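Local coordinates for protein esterase TesA (Pseudomonas aeruginosa, PDB 4JGG) that hydrolyses carboxylic esters as a secreted serine esterase of the GDSL family, preferring Tween detergents and short-chain p-nitrophenyl esters, with low thioesterase activity on palmitoyl-coenzyme A, at residues 27-32 and 90-95; 102-107 and 142-147; 126-131 and 161-166. All coordinates share one frame; numbering follows the deposited sequence.

All three contacts belong to one alpha/beta/alpha domain with a parallel sheet. Interaction 1 is the core: it joins strands 23-28 and 88-92, and its chemistry is that of buried acids gripped by hydroxyl and backbone groups. Interaction 3 uses the next strand, 124-128, bonded to 88-92, and ties its outgoing loop to the loop after the edge strand. It is partly buried and mixes two hydrogen bonds with aromatic packing; Ile130 lies against both Ile31 and Glu92 of interaction 1. Interaction 2 lies farther out, between two helices, and is essentially apolar. It meets interaction 1 where Leu107 packs on Gly94, and interaction 3 through the bond between Ser145 and Gln131.

Interaction 1: 27-32 and 90-95; sequences VGDSIS and VIELGG
Two neighbouring parallel strands run side by side here. Val27 N donates to Val90 O (2.9 Å), and Glu92 N returns the bond to Val27 O (3.0 Å), so Val27 has both its N-H and its C=O satisfied by that strand.

The side chain of Glu92 carries most of the rest. Its CB lies near both Gly28 CA and Ser32 OG; a glycine suits position 28 because a side chain there would collide with the acid. CG, anti to the backbone N (chi1 -176°), stays near Ser32 OG, and a bend at chi2 (-103°) turns the carboxylate into the turn 29-32, where CD faces Asp29 OD1 (3.1 Å). OE1 receives the hydroxyl Ser32 OG at 2.8 Å, from above the carboxylate plane, with weaker bonds from Asp29 N and Ser32 N; Trp43 NE1 also hydrogen-bonds Ser32 OG, helping to position it. Glu92 OE2 lies 2.5 Å from Asp29 OD1, the carboxylates turned 65° apart. Such closeness suggests that one acid is protonated. Ile31 lays CB, CG1 and CD1 against OE2.

Asp29 is itself fixed: OD1 caps the following helix by accepting from Ile31 N (3.1 Å), while a water donates to OD2 (2.9 Å) and accepts from Gly94 N (2.7 Å), linking the two loops.

Ser30, the probable nucleophile, sits on this turn with its side chain touching His180, the probable catalytic histidine. A nucleophile just past the C-terminal end of a central parallel strand, in a Gly-Asp-Ser sequence, is the hallmark of the GDSL (SGNH) hydrolase active site.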
# COMPACT_ATOMS: atom_id res chain seq x y z
N VAL A 27 -0.80 -5.71 -3.00
CA VAL A 27 -1.03 -5.13 -4.32
C VAL A 27 -0.62 -3.66 -4.32
O VAL A 27 -1.40 -2.79 -3.92
CB VAL A 27 -2.52 -5.28 -4.72
CG1 VAL A 27 -2.73 -4.82 -6.17
CG2 VAL A 27 -2.98 -6.72 -4.52
N GLY A 28 0.61 -3.39 -4.75
CA GLY A 28 1.16 -2.05 -4.67
C GLY A 28 1.81 -1.54 -5.94
O GLY A 28 1.67 -2.13 -7.02
N ASP A 29 2.53 -0.43 -5.82
CA ASP A 29 3.28 0.13 -6.94
C ASP A 29 4.76 0.06 -6.64
O ASP A 29 5.20 -0.81 -5.89
CB ASP A 29 2.85 1.58 -7.21
CG ASP A 29 2.83 2.44 -5.95
OD1 ASP A 29 3.57 2.14 -4.99
OD2 ASP A 29 2.06 3.42 -5.93
N SER A 30 5.52 1.00 -7.20
CA SER A 30 6.96 1.12 -6.97
C SER A 30 7.40 1.05 -5.49
O SER A 30 8.47 0.52 -5.17
CB SER A 30 7.45 2.46 -7.53
OG SER A 30 6.89 3.53 -6.78
N ILE A 31 6.58 1.58 -4.59
CA ILE A 31 7.01 1.66 -3.20
C ILE A 31 7.12 0.25 -2.61
O ILE A 31 8.10 -0.08 -1.94
CB ILE A 31 6.09 2.53 -2.32
CG1 ILE A 31 5.93 3.92 -2.93
CG2 ILE A 31 6.64 2.67 -0.91
CD1 ILE A 31 5.20 4.87 -2.02
N SER A 32 6.13 -0.59 -2.90
CA SER A 32 6.13 -1.95 -2.35
C SER A 32 6.89 -2.93 -3.24
O SER A 32 7.28 -4.02 -2.80
CB SER A 32 4.70 -2.42 -2.12
OG SER A 32 4.10 -1.66 -1.09
N VAL A 90 -3.42 -6.35 1.20
CA VAL A 90 -2.87 -5.03 1.51
C VAL A 90 -2.85 -4.23 0.23
O VAL A 90 -2.20 -4.61 -0.75
CB VAL A 90 -1.45 -5.12 2.11
CG1 VAL A 90 -0.90 -3.75 2.43
CG2 VAL A 90 -1.46 -5.98 3.36
N ILE A 91 -3.59 -3.13 0.20
CA ILE A 91 -3.61 -2.29 -1.01
C ILE A 91 -2.80 -1.03 -0.81
O ILE A 91 -3.07 -0.24 0.09
CB ILE A 91 -5.05 -1.92 -1.42
CG1 ILE A 91 -5.84 -3.17 -1.84
CG2 ILE A 91 -5.04 -0.89 -2.54
CD1 ILE A 91 -7.34 -2.92 -1.96
N GLU A 92 -1.82 -0.83 -1.68
CA GLU A 92 -0.97 0.35 -1.66
C GLU A 92 -0.93 1.02 -3.04
O GLU A 92 0.09 1.00 -3.73
CB GLU A 92 0.45 -0.00 -1.20
CG GLU A 92 1.37 1.22 -1.06
CD GLU A 92 2.35 1.39 -2.22
OE1 GLU A 92 3.02 0.40 -2.58
OE2 GLU A 92 2.46 2.52 -2.76
N LEU A 93 -2.05 1.61 -3.42
CA LEU A 93 -2.16 2.21 -4.74
C LEU A 93 -2.72 3.63 -4.64
O LEU A 93 -3.27 4.02 -3.61
CB LEU A 93 -3.04 1.33 -5.63
CG LEU A 93 -2.39 0.04 -6.13
CD1 LEU A 93 -3.31 -0.62 -7.13
CD2 LEU A 93 -1.04 0.34 -6.78
N GLY A 94 -2.58 4.40 -5.72
CA GLY A 94 -3.10 5.76 -5.74
C GLY A 94 -2.03 6.82 -5.60
O GLY A 94 -2.28 8.01 -5.83
N GLY A 95 -0.82 6.41 -5.22
CA GLY A 95 0.30 7.32 -5.19
C GLY A 95 0.54 7.88 -6.57
O GLY A 95 0.87 9.05 -6.74
O HOH W 1 -0.37 4.16 -7.32

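Interaction 2: 102-107 and 142-147; sequences MAPAQL and EAFSRV
Phe144 and Val147, one helical turn apart on the same side of helix 138-155, make the close-fitting part of this contact. The Phe144 ring presents one face to Pro104, whose CG lies 4.2 Å from the ring centroid and only 19° off its normal, a CH-pi contact. At the ring edge, in its plane, Met102 O approaches CZ of Phe144 to 3.0 Å, and Leu107 CD2 meets CD1 of Phe144. Deeper in, Leu107 CG reaches Val147 CG1 at 3.8 Å; branched aliphatic side chains fill such a buried seam well, and Val147 CG2 also rests 3.5 Å from Pro104 O.

The helices belong to successive beta-alpha-beta crossovers of the alpha/beta/alpha fold: helix 104-121 leads from strand 88-92 to 124-128, and helix 138-155 from 124-128 to 158-160. Proline suits the first turn of the former, where no backbone N-H is needed for helical bonding.

Pro104 CB rests 3.7 Å from Ala143 O at the partly exposed rim. Toward solvent the fit loosens: the small methyls of Ala103 and Ala105 point away into exposed positions, and the end of the Met102 side chain leads away too. Ser145, whose CB points away from 102-107, hydrogen-bonds through OG with Gln131.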
# COMPACT_ATOMS: atom_id res chain seq x y z
N MET A 102 -4.36 13.03 -11.43
CA MET A 102 -5.61 12.41 -11.87
C MET A 102 -6.70 12.83 -10.90
O MET A 102 -6.42 13.49 -9.90
CB MET A 102 -5.47 10.89 -11.91
CG MET A 102 -4.28 10.46 -12.77
SD MET A 102 -4.02 8.69 -13.00
CE MET A 102 -5.59 8.15 -13.66
N ALA A 103 -7.94 12.47 -11.18
CA ALA A 103 -9.06 12.92 -10.35
C ALA A 103 -9.14 12.12 -9.04
O ALA A 103 -9.08 10.90 -9.04
CB ALA A 103 -10.36 12.81 -11.13
N PRO A 104 -9.24 12.83 -7.91
CA PRO A 104 -9.41 12.21 -6.60
C PRO A 104 -10.66 11.35 -6.50
O PRO A 104 -10.68 10.40 -5.73
CB PRO A 104 -9.55 13.42 -5.67
CG PRO A 104 -8.81 14.50 -6.35
CD PRO A 104 -9.03 14.29 -7.82
N ALA A 105 -11.70 11.68 -7.26
CA ALA A 105 -12.96 10.94 -7.16
C ALA A 105 -12.84 9.54 -7.76
O ALA A 105 -13.37 8.57 -7.22
CB ALA A 105 -14.09 11.71 -7.80
N GLN A 106 -12.13 9.44 -8.89
CA GLN A 106 -11.92 8.15 -9.54
C GLN A 106 -11.03 7.24 -8.68
O GLN A 106 -11.15 6.01 -8.74
CB GLN A 106 -11.35 8.31 -10.96
CG GLN A 106 -10.05 9.14 -11.06
CD GLN A 106 -8.78 8.28 -10.98
OE1 GLN A 106 -8.74 7.15 -11.48
NE2 GLN A 106 -7.74 8.83 -10.36
N LEU A 107 -10.14 7.84 -7.90
CA LEU A 107 -9.31 7.09 -6.96
C LEU A 107 -10.21 6.44 -5.92
O LEU A 107 -10.08 5.25 -5.62
CB LEU A 107 -8.31 8.01 -6.25
CG LEU A 107 -7.47 7.35 -5.15
CD1 LEU A 107 -6.66 6.17 -5.69
CD2 LEU A 107 -6.56 8.35 -4.45
N GLU A 142 -4.05 16.93 0.52
CA GLU A 142 -5.23 16.46 1.25
C GLU A 142 -6.31 15.91 0.32
O GLU A 142 -7.03 14.98 0.68
CB GLU A 142 -5.82 17.57 2.11
N ALA A 143 -6.42 16.48 -0.88
CA ALA A 143 -7.45 16.07 -1.83
C ALA A 143 -7.38 14.57 -2.09
O ALA A 143 -8.41 13.90 -2.20
CB ALA A 143 -7.32 16.83 -3.13
N PHE A 144 -6.16 14.05 -2.18
CA PHE A 144 -5.93 12.62 -2.38
C PHE A 144 -5.88 11.89 -1.05
O PHE A 144 -6.45 10.81 -0.88
CB PHE A 144 -4.64 12.41 -3.19
CG PHE A 144 -4.75 12.89 -4.62
CD1 PHE A 144 -5.33 12.10 -5.59
CD2 PHE A 144 -4.27 14.14 -4.98
CE1 PHE A 144 -5.44 12.54 -6.91
CE2 PHE A 144 -4.37 14.59 -6.29
CZ PHE A 144 -4.95 13.79 -7.26
N SER A 145 -5.19 12.49 -0.09
CA SER A 145 -4.99 11.84 1.20
C SER A 145 -6.32 11.48 1.88
O SER A 145 -6.44 10.43 2.50
CB SER A 145 -4.15 12.74 2.11
OG SER A 145 -3.75 12.05 3.27
N ARG A 146 -7.31 12.36 1.75
CA ARG A 146 -8.58 12.15 2.43
C ARG A 146 -9.36 11.00 1.83
O ARG A 146 -10.23 10.42 2.48
CB ARG A 146 -9.44 13.41 2.40
CG ARG A 146 -8.98 14.48 3.36
CD ARG A 146 -9.93 15.65 3.33
NE ARG A 146 -10.30 16.02 1.96
CZ ARG A 146 -9.84 17.09 1.33
NH1 ARG A 146 -8.99 17.92 1.94
NH2 ARG A 146 -10.24 17.35 0.09
N VAL A 147 -9.05 10.68 0.58
CA VAL A 147 -9.72 9.59 -0.11
C VAL A 147 -9.50 8.25 0.59
O VAL A 147 -10.42 7.44 0.70
CB VAL A 147 -9.24 9.48 -1.58
CG1 VAL A 147 -9.63 8.13 -2.18
CG2 VAL A 147 -9.79 10.63 -2.40

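Interaction 3: 126-131 and 161-166; sequences LLLGIQ and PFFLEG
The carbonyl of Gly129, just past the end of strand 124-128, is met almost head-on by Phe163 N at 3.0 Å, the N-H...O angle of 153° leaving the bond somewhat bent. Glycine suits position 129, since a side chain would run into Pro161 O, itself only 3.4 Å from Gly129 O. Each of these two acceptors has its own donor, which probably offsets their mutual repulsion.

That of Pro161 O is Gln131. Its chain bends at chi2 (75°), bringing NE2 to within 2.8 Å of Pro161 O; the bond is nearly straight (173°), the acceptor lying in the amide plane while the donor sits above the plane of the carbonyl. NE2 also bonds Ser145 OG of helix 138-155, so the amide nitrogen serves two acceptors. OE1 of Gln131 points at the edge of the Phe162 ring, 3.4 Å from CD1.

The 161-166 loop holds its own shape with a type I turn, Glu165 N donating to Phe162 O (2.9 Å). Asn192 ND2 of helix 186-197 then satisfies the carbonyls of both Phe163 and Glu165, so a single side chain fastens the turn to that helix.

Apolar packing flanks these bonds. Leu128 CD1 stands over the centre of the Phe163 ring, 3.8 Å away, and Ile130 CG1 lies at its edge; Trp43 meets the ring edge-to-face. Ile130 CG2 presses tightly on Leu164 CD1 (3.3 Å).

Loops leaving the C-terminal ends of adjacent parallel strands are thus joined beside the probable catalytic centre, with Ile130 about 8 Å from Ser30, the likely nucleophile, between nearest side-chain atoms. This is the usual location of the active site in the alpha/beta/alpha fold of GDSL hydrolases.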
# COMPACT_ATOMS: atom_id res chain seq x y z
N LEU A 126 -6.54 -4.12 4.12
CA LEU A 126 -5.80 -3.05 4.78
C LEU A 126 -5.34 -2.05 3.72
O LEU A 126 -4.60 -2.42 2.80
CB LEU A 126 -4.59 -3.61 5.54
CG LEU A 126 -3.58 -2.63 6.15
CD1 LEU A 126 -4.22 -1.72 7.18
CD2 LEU A 126 -2.41 -3.39 6.77
N LEU A 127 -5.79 -0.80 3.83
CA LEU A 127 -5.36 0.23 2.88
C LEU A 127 -4.14 0.96 3.41
O LEU A 127 -4.10 1.36 4.58
CB LEU A 127 -6.45 1.27 2.67
CG LEU A 127 -7.84 0.90 2.19
CD1 LEU A 127 -8.57 2.19 1.83
CD2 LEU A 127 -7.74 -0.04 0.99
N LEU A 128 -3.14 1.14 2.55
CA LEU A 128 -2.01 1.99 2.89
C LEU A 128 -2.21 3.34 2.20
O LEU A 128 -2.33 3.41 0.96
CB LEU A 128 -0.68 1.36 2.47
CG LEU A 128 -0.40 -0.02 3.09
CD1 LEU A 128 1.00 -0.50 2.75
CD2 LEU A 128 -0.63 0.01 4.59
N GLY A 129 -2.27 4.39 3.01
CA GLY A 129 -2.49 5.73 2.50
C GLY A 129 -1.18 6.45 2.35
O GLY A 129 -0.26 6.25 3.15
N ILE A 130 -1.07 7.30 1.34
CA ILE A 130 0.18 8.00 1.09
C ILE A 130 -0.04 9.51 0.96
O ILE A 130 -1.05 9.95 0.41
CB ILE A 130 0.87 7.44 -0.17
CG1 ILE A 130 1.32 5.99 0.09
CG2 ILE A 130 2.05 8.30 -0.58
CD1 ILE A 130 2.27 5.45 -0.94
N GLN A 131 0.88 10.30 1.52
CA GLN A 131 0.83 11.74 1.38
C GLN A 131 1.94 12.21 0.45
O GLN A 131 3.12 11.90 0.65
CB GLN A 131 0.95 12.44 2.73
CG GLN A 131 -0.32 12.35 3.54
CD GLN A 131 -0.51 10.98 4.14
OE1 GLN A 131 0.46 10.35 4.56
NE2 GLN A 131 -1.75 10.50 4.17
N PRO A 161 -3.22 5.50 7.64
CA PRO A 161 -3.39 6.76 6.91
C PRO A 161 -2.08 7.37 6.43
O PRO A 161 -2.08 8.01 5.38
CB PRO A 161 -4.06 7.68 7.94
CG PRO A 161 -3.81 7.05 9.27
CD PRO A 161 -3.76 5.56 9.00
N PHE A 162 -1.01 7.17 7.19
CA PHE A 162 0.28 7.79 6.90
C PHE A 162 1.39 6.75 6.75
O PHE A 162 2.31 6.68 7.56
CB PHE A 162 0.64 8.78 8.01
CG PHE A 162 -0.52 9.64 8.43
CD1 PHE A 162 -0.94 10.70 7.63
CD2 PHE A 162 -1.21 9.39 9.61
CE1 PHE A 162 -2.00 11.48 8.00
CE2 PHE A 162 -2.28 10.18 9.99
CZ PHE A 162 -2.68 11.22 9.18
N PHE A 163 1.29 5.95 5.69
CA PHE A 163 2.22 4.86 5.43
C PHE A 163 3.65 5.38 5.38
O PHE A 163 4.58 4.70 5.80
CB PHE A 163 1.84 4.16 4.12
CG PHE A 163 2.82 3.11 3.65
CD1 PHE A 163 3.37 2.19 4.54
CD2 PHE A 163 3.14 3.00 2.29
CE1 PHE A 163 4.25 1.21 4.10
CE2 PHE A 163 4.01 2.01 1.85
CZ PHE A 163 4.56 1.12 2.75
N LEU A 164 3.84 6.60 4.90
CA LEU A 164 5.19 7.11 4.74
C LEU A 164 5.60 7.99 5.92
O LEU A 164 6.49 8.83 5.80
CB LEU A 164 5.33 7.87 3.41
CG LEU A 164 4.81 7.11 2.19
CD1 LEU A 164 4.94 7.99 0.95
CD2 LEU A 164 5.55 5.80 2.00
N GLU A 165 4.96 7.79 7.06
CA GLU A 165 5.34 8.55 8.24
C GLU A 165 6.81 8.37 8.57
O GLU A 165 7.30 7.25 8.63
CB GLU A 165 4.48 8.18 9.44
CG GLU A 165 4.90 8.89 10.72
CD GLU A 165 3.99 8.56 11.89
OE1 GLU A 165 2.93 7.96 11.65
OE2 GLU A 165 4.36 8.91 13.03
N GLY A 166 7.52 9.48 8.76
CA GLY A 166 8.93 9.43 9.11
C GLY A 166 9.83 9.04 7.96
O GLY A 166 11.04 8.86 8.13